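Local structure of enoyl-CoA hydratase/isomerase (Mycobacterium abscessus, 3QXZ) at residues W148-P151 / R152-T156; V158-E161 / L162-G166. The protein probably catalyses the hydration or double-bond isomerisation of enoyl-CoA thioesters, as a trimeric member of the enoyl-CoA hydratase/isomerase (crotonase) family. One frame throughout, in Å; residues are numbered along the deposited sequence. Where two conformers were deposited one is given.

From the N terminus, the chain passes through five of the six strands of the main sheet of the crotonase fold before it reaches helix 146-149. Interaction 1 spans the junction of this short helix with helix 151-165. Interaction 2 follows on the same long helix and runs to its C-terminal end. The two contacts lie in series and neither nests in nor crosses the other. Each joins residues a helical turn apart, so neither closes a long loop. They also touch: Leu150 CD2 packs on Leu163 CD2 at 3.7 Å, and Val154 CG2 reaches Ala159 N at 3.5 Å. Both contact the second subunit, placing this helix against a neighbouring subunit.

Interaction 1. Residues W148-P151 / R152-T156; sequences WTLP and RLVGT
Backbone bonds from Leu153 N and Val154 N to Leu150 O, and from Gly155 N to Pro151 O, turn the chain helically from 148-151 into 152-156. This is the junction between helix 146-149 and helix 151-165 of the crotonase fold. Leu150 O is gripped twice: Leu153 N comes from above the carbonyl plane, at 2.9 Å, while Val154 N lies nearly along the C=O axis, at 3.1 Å. Gly155 has positive phi (81°), and a CB there would jam against the carbonyl oxygen of Val154.

The side-chain contact is a cation-pi stack one turn apart. The guanidinium of Arg152 lies flat on one face of Trp148, with planes only 17° apart. Arg152 CZ stands 3.6 Å from the centroid of the five-membered ring. From the other partner's side, Trp148 NE1 sits over the centre of the guanidinium, 3.2 Å above its plane. Arg152 runs extended from CG to NE across that same face of the indole, with CD over the six-membered ring in a CH-pi contact. The indole meets it because Trp148 CG is turned beside its own carbonyl carbon (chi1 -178°). Ring and carbonyl thus present themselves to the same arginine. The bond from Arg152 NH1 to Trp148 O lies close to the guanidinium plane and helps fix the rotation of that group. Arg152 NE also makes a weak hydrogen bond to Gln220 OE1 of the same chain.

Among the apolar side chains, Leu150 CD1 packs on Val154 CG2 at 3.9 Å. Thr156 of the third subunit packs on Arg152 and Leu153, so the junction lies at a subunit interface. At the edge of the guanidinium, Arg152 NH1 donates to Trp148 O at 2.9 Å.

Interaction 2. Residues V158-E161 / L162-G166; sequences VAAE and LLLTG
Residues 158-161 and 162-166 are joined by regular i to i+4 backbone bonds, from Leu162 N to Val158 O through Thr165 N to Glu161 O. They form the last turns of helix 151-165 in the crotonase fold. Gly166 then leaves the helix with positive phi (68°).

Glu161 links this helix end to its surroundings. Its CB leaves the backbone beside Leu162 N. CG is placed anti to the backbone N (chi1 178°) and comes within 4.2 Å of Thr165 OG1, one turn on. Beyond CG the chain runs extended to the carboxylate, which makes its bonds outside the two segments. At the tip, OE1 accepts a hydrogen bond from Asn181 ND2 of the second subunit. The same oxygen forms a salt bridge with Arg173 NH2 of its own chain. OE2 is hydrogen-bonded as well. The buried carboxylate therefore has a positive partner nearby, which would be expected to stabilise its charge, and it connects two subunits.

The carbonyl oxygen of Glu161 takes two bonds. Thr165 N donates to Glu161 O at 3.0 Å, and Thr165 OG1 donates to it at 2.6 Å from the opposite face of the carbonyl plane. The hydroxyl folds back on the helix because OG1 lies between the backbone N and the carbonyl carbon (chi1 71°). OG1 is also hydrogen-bonded to Ala167 N, so one threonine ties the final turn to the chain that follows it.

Apolar side chains fill other sides of the helix. In the conformer given, Leu162 lies beside Val158, pointing the same way, with CD1 4.1 Å from Val158 CG1. On the flank facing the second subunit, Leu164 CD1 approaches Ala160 CB at 4.2 Å.

Interaction 1. Residues W148-P151 / R152-T156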
loop_
_atom_site.group_PDB
_atom_site.type_symbol
_atom_site.label_atom_id
_atom_site.label_comp_id
_atom_site.label_asym_id
_atom_site.label_seq_id
_atom_site.Cartn_x
_atom_site.Cartn_y
_atom_site.Cartn_z
ATOM N N TRP A 148 -10.494 -1.521 6.438
ATOM C CA TRP A 148 -10.233 -0.462 5.478
ATOM C C TRP A 148 -8.897 0.253 5.739
ATOM O O TRP A 148 -8.125 0.506 4.791
ATOM C CB TRP A 148 -11.423 0.522 5.569
ATOM C CG TRP A 148 -11.409 1.687 4.627
ATOM C CD1 TRP A 148 -11.895 1.717 3.354
ATOM C CD2 TRP A 148 -10.884 2.982 4.895
ATOM N NE1 TRP A 148 -11.654 2.961 2.797
ATOM C CE2 TRP A 148 -11.062 3.760 3.724
ATOM C CE3 TRP A 148 -10.309 3.577 6.019
ATOM C CZ2 TRP A 148 -10.657 5.095 3.647
ATOM C CZ3 TRP A 148 -9.918 4.916 5.937
ATOM C CH2 TRP A 148 -10.104 5.648 4.751
ATOM N N THR A 149 -8.594 0.570 6.997
ATOM C CA THR A 149 -7.346 1.288 7.289
ATOM C C THR A 149 -6.141 0.380 7.076
ATOM O O THR A 149 -5.108 0.826 6.553
ATOM C CB THR A 149 -7.287 1.804 8.732
ATOM O OG1 THR A 149 -7.484 0.682 9.610
ATOM C CG2 THR A 149 -8.343 2.897 9.000
ATOM N N LEU A 150 -6.239 -0.886 7.452
ATOM C CA LEU A 150 -5.021 -1.694 7.526
ATOM C C LEU A 150 -4.397 -2.031 6.159
ATOM O O LEU A 150 -3.192 -1.856 6.002
ATOM C CB LEU A 150 -5.239 -2.953 8.391
ATOM C CG LEU A 150 -3.975 -3.761 8.698
ATOM C CD1 LEU A 150 -2.897 -2.925 9.396
ATOM C CD2 LEU A 150 -4.374 -4.970 9.556
ATOM N N PRO A 151 -5.185 -2.487 5.166
ATOM C CA PRO A 151 -4.529 -2.748 3.866
ATOM C C PRO A 151 -3.952 -1.471 3.238
ATOM O O PRO A 151 -2.995 -1.556 2.445
ATOM C CB PRO A 151 -5.646 -3.362 3.005
ATOM C CG PRO A 151 -6.935 -2.886 3.657
ATOM C CD PRO A 151 -6.618 -2.853 5.149
ATOM N N ARG A 152 -4.496 -0.311 3.600
ATOM C CA ARG A 152 -3.995 0.977 3.089
ATOM C C ARG A 152 -2.678 1.371 3.750
ATOM O O ARG A 152 -2.070 2.366 3.332
ATOM C CB ARG A 152 -5.050 2.057 3.275
ATOM C CG ARG A 152 -6.118 1.993 2.210
ATOM C CD ARG A 152 -7.340 2.901 2.519
ATOM N NE ARG A 152 -8.308 2.826 1.429
ATOM C CZ ARG A 152 -9.104 1.792 1.206
ATOM N NH1 ARG A 152 -9.138 0.762 2.050
ATOM N NH2 ARG A 152 -9.874 1.762 0.141
ATOM N N LEU A 153 -2.221 0.609 4.741
ATOM C CA LEU A 153 -0.908 0.796 5.357
ATOM C C LEU A 153 0.082 -0.261 4.874
ATOM O O LEU A 153 1.213 0.060 4.530
ATOM C CB LEU A 153 -1.039 0.698 6.882
ATOM C CG LEU A 153 -1.862 1.807 7.522
ATOM C CD1 LEU A 153 -2.256 1.464 8.941
ATOM C CD2 LEU A 153 -1.027 3.107 7.452
ATOM N N VAL A 154 -0.324 -1.528 4.911
ATOM C CA VAL A 154 0.612 -2.652 4.851
ATOM C C VAL A 154 0.371 -3.576 3.668
ATOM O O VAL A 154 1.130 -4.541 3.490
ATOM C CB VAL A 154 0.585 -3.498 6.155
ATOM C CG1 VAL A 154 0.996 -2.653 7.354
ATOM C CG2 VAL A 154 -0.794 -4.159 6.382
ATOM N N GLY A 155 -0.632 -3.288 2.842
ATOM C CA GLY A 155 -0.981 -4.173 1.736
ATOM C C GLY A 155 -1.840 -5.335 2.187
ATOM O O GLY A 155 -2.004 -5.600 3.386
ATOM N N THR A 156 -2.387 -6.075 1.234
ATOM C CA THR A 156 -3.421 -7.036 1.605
ATOM C C THR A 156 -2.914 -8.264 2.344
ATOM O O THR A 156 -3.661 -8.825 3.151
ATOM C CB THR A 156 -4.244 -7.520 0.410
ATOM O OG1 THR A 156 -3.391 -8.173 -0.532
ATOM C CG2 THR A 156 -5.007 -6.371 -0.236
#

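Interaction 2. Residues V158-E161 / L162-G166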
loop_
_atom_site.group_PDB
_atom_site.type_symbol
_atom_site.label_atom_id
_atom_site.label_comp_id
_atom_site.label_asym_id
_atom_site.label_seq_id
_atom_site.Cartn_x
_atom_site.Cartn_y
_atom_site.Cartn_z
ATOM N N VAL A 158 -0.120 -8.669 4.497
ATOM C CA VAL A 158 0.139 -8.369 5.909
ATOM C C VAL A 158 -1.192 -8.114 6.619
ATOM O O VAL A 158 -1.401 -8.574 7.748
ATOM C CB VAL A 158 1.153 -7.222 6.098
ATOM C CG1 VAL A 158 1.346 -6.920 7.584
ATOM C CG2 VAL A 158 2.523 -7.609 5.484
ATOM N N ALA A 159 -2.117 -7.397 5.964
ATOM C CA ALA A 159 -3.425 -7.166 6.574
ATOM C C ALA A 159 -4.159 -8.475 6.828
ATOM O O ALA A 159 -4.683 -8.680 7.930
ATOM C CB ALA A 159 -4.263 -6.242 5.713
ATOM N N ALA A 160 -4.182 -9.372 5.844
ATOM C CA ALA A 160 -4.881 -10.648 6.024
ATOM C C ALA A 160 -4.257 -11.441 7.167
ATOM O O ALA A 160 -4.975 -12.060 7.966
ATOM C CB ALA A 160 -4.858 -11.442 4.716
ATOM N N GLU A 161 -2.926 -11.482 7.248
ATOM C CA GLU A 161 -2.291 -12.244 8.327
ATOM C C GLU A 161 -2.708 -11.664 9.682
ATOM O O GLU A 161 -3.119 -12.410 10.581
ATOM C CB GLU A 161 -0.778 -12.155 8.191
ATOM C CG GLU A 161 -0.031 -12.884 9.291
ATOM C CD GLU A 161 1.472 -12.684 9.222
ATOM O OE1 GLU A 161 2.006 -12.178 8.227
ATOM O OE2 GLU A 161 2.123 -13.014 10.228
ATOM N N LEU A 162 -2.615 -10.349 9.874
ATOM C CA LEU A 162 -2.914 -9.774 11.179
ATOM C C LEU A 162 -4.395 -9.938 11.520
ATOM O O LEU A 162 -4.724 -10.244 12.676
ATOM C CB LEU A 162 -2.471 -8.307 11.239
ATOM C CG LEU A 162 -0.969 -8.088 11.020
ATOM C CD1 LEU A 162 -0.595 -6.614 11.214
ATOM C CD2 LEU A 162 -0.126 -8.986 11.945
ATOM N N LEU A 163 -5.287 -9.779 10.542
ATOM C CA LEU A 163 -6.742 -9.841 10.836
ATOM C C LEU A 163 -7.285 -11.259 10.935
ATOM O O LEU A 163 -8.170 -11.524 11.765
ATOM C CB LEU A 163 -7.534 -9.063 9.791
ATOM C CG LEU A 163 -7.164 -7.575 9.674
ATOM C CD1 LEU A 163 -8.099 -6.924 8.658
ATOM C CD2 LEU A 163 -7.223 -6.874 11.031
ATOM N N LEU A 164 -6.788 -12.175 10.108
ATOM C CA LEU A 164 -7.317 -13.538 10.071
ATOM C C LEU A 164 -6.672 -14.425 11.115
ATOM O O LEU A 164 -7.299 -15.401 11.550
ATOM C CB LEU A 164 -7.150 -14.162 8.680
ATOM C CG LEU A 164 -7.903 -13.515 7.523
ATOM C CD1 LEU A 164 -7.605 -14.187 6.213
ATOM C CD2 LEU A 164 -9.424 -13.559 7.784
ATOM N N THR A 165 -5.434 -14.150 11.511
ATOM C CA THR A 165 -4.811 -14.975 12.552
ATOM C C THR A 165 -4.891 -14.308 13.916
ATOM O O THR A 165 -4.786 -14.995 14.930
ATOM C CB THR A 165 -3.324 -15.333 12.274
ATOM O OG1 THR A 165 -2.488 -14.175 12.430
ATOM C CG2 THR A 165 -3.128 -15.956 10.904
ATOM N N GLY A 166 -5.021 -12.974 13.976
ATOM C CA GLY A 166 -4.961 -12.268 15.255
ATOM C C GLY A 166 -3.603 -12.289 15.932
ATOM O O GLY A 166 -3.504 -11.973 17.127
#